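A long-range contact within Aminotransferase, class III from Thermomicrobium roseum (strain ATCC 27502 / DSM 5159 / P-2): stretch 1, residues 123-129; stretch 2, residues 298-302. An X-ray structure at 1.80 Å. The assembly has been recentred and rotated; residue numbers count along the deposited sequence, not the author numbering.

Stretch 1, residues 123-129: ESNETAI
Stretch 2, residues 298-302: LGGVG

Residues 123-129 form one stretch of a longer α-helix, with phi/psi near -63/-43 throughout, and run beside the extended strand 299-302. The two N-to-C directions diverge by 24° (signed crossing angle -24°), and the axes approach to 7.3 Å. L298, with phi/psi -153/143, leads into the strand and turns its side chain away from the helix.

E123 (m, t) points sideways and makes no contact; its carbonyl O accepts T127 N at 2.9 Å. S124 sets the register, its CA lying 5.4 Å from G300 CA. Its side chain points toward the strand in the m rotamer, placing OG 3.0 Å from G300 N and 3.7 Å from G299 C. This close approach relies on glycine at 299, where an ideal CB would lie 2.9 Å from S124 OG and clash. S124 O accepts A128 N at 2.9 Å and also lies tightly against V301 CG2, at 3.1 Å.

N125 (m) and E126 (t, p) stay clear of the strand. T127 (m) points toward it, packing CB 3.8 Å from V301 CG2, while its OG1 donates to E123 O at 2.8 Å. A128 CB then meets V301 CG1 at 4.2 Å in an apolar contact. V301 (phi/psi -128/131, chi1 t) thus touches S124, T127 and A128, whereas I129 (m, t) lies beyond reach. The paired surfaces bury 191 Å² in total.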

# COMPACT_ATOMS: atom_id res chain seq x y z
N GLU B 123 4.47 -2.29 -0.31
CA GLU B 123 3.60 -3.45 -0.49
C GLU B 123 4.29 -4.52 -1.32
O GLU B 123 4.22 -5.71 -0.99
CB GLU B 123 2.29 -3.02 -1.16
CG GLU B 123 1.30 -2.33 -0.24
CD GLU B 123 -0.04 -2.07 -0.93
OE1 GLU B 123 -0.18 -2.47 -2.11
OE2 GLU B 123 -0.93 -1.48 -0.30
N SER B 124 5.00 -4.11 -2.37
CA SER B 124 5.68 -5.06 -3.24
C SER B 124 6.79 -5.80 -2.49
O SER B 124 6.92 -7.02 -2.60
CB SER B 124 6.26 -4.33 -4.46
OG SER B 124 5.22 -3.77 -5.25
N ASN B 125 7.61 -5.06 -1.73
CA ASN B 125 8.70 -5.70 -1.01
C ASN B 125 8.18 -6.62 0.10
O ASN B 125 8.75 -7.69 0.33
CB ASN B 125 9.64 -4.64 -0.46
CG ASN B 125 10.53 -4.04 -1.53
OD1 ASN B 125 10.86 -4.70 -2.52
ND2 ASN B 125 10.92 -2.78 -1.36
N GLU B 126 7.12 -6.21 0.79
CA GLU B 126 6.51 -7.10 1.78
C GLU B 126 5.99 -8.37 1.11
O GLU B 126 6.19 -9.48 1.63
CB GLU B 126 5.37 -6.39 2.51
CG GLU B 126 4.50 -7.31 3.36
CD GLU B 126 5.15 -7.67 4.69
OE1 GLU B 126 4.49 -8.37 5.49
OE2 GLU B 126 6.30 -7.26 4.93
N THR B 127 5.35 -8.23 -0.05
CA THR B 127 4.86 -9.39 -0.78
C THR B 127 6.01 -10.30 -1.18
O THR B 127 5.90 -11.53 -1.05
CB THR B 127 4.08 -8.94 -2.01
OG1 THR B 127 2.95 -8.15 -1.61
CG2 THR B 127 3.59 -10.14 -2.81
N ALA B 128 7.12 -9.73 -1.65
CA ALA B 128 8.26 -10.54 -2.06
C ALA B 128 8.87 -11.29 -0.88
O ALA B 128 9.21 -12.47 -1.00
CB ALA B 128 9.31 -9.66 -2.73
N ILE B 129 9.02 -10.62 0.26
CA ILE B 129 9.59 -11.27 1.44
C ILE B 129 8.69 -12.42 1.89
O ILE B 129 9.16 -13.53 2.17
CB ILE B 129 9.80 -10.24 2.57
CG1 ILE B 129 10.93 -9.28 2.20
CG2 ILE B 129 10.10 -10.94 3.89
CD1 ILE B 129 11.02 -8.07 3.11
N LEU B 298 0.45 2.09 -8.45
CA LEU B 298 0.60 0.72 -8.90
C LEU B 298 1.98 0.20 -8.53
O LEU B 298 2.97 0.94 -8.58
CB LEU B 298 0.38 0.60 -10.41
CG LEU B 298 0.44 -0.82 -10.98
CD1 LEU B 298 -0.53 -1.74 -10.25
CD2 LEU B 298 0.16 -0.83 -12.47
N GLY B 299 2.04 -1.07 -8.17
CA GLY B 299 3.27 -1.77 -7.85
C GLY B 299 3.08 -3.23 -8.20
O GLY B 299 1.99 -3.64 -8.61
N GLY B 300 4.13 -4.01 -8.05
CA GLY B 300 3.98 -5.43 -8.33
C GLY B 300 5.21 -6.23 -7.96
O GLY B 300 6.29 -5.69 -7.70
N VAL B 301 5.01 -7.54 -7.96
CA VAL B 301 6.06 -8.53 -7.73
C VAL B 301 6.01 -9.53 -8.87
O VAL B 301 4.94 -10.05 -9.20
CB VAL B 301 5.88 -9.25 -6.38
CG1 VAL B 301 6.96 -10.30 -6.19
CG2 VAL B 301 5.90 -8.25 -5.24
N GLY B 302 7.17 -9.80 -9.47
CA GLY B 302 7.33 -10.83 -10.48
C GLY B 302 8.23 -11.93 -9.96
O GLY B 302 9.29 -11.66 -9.39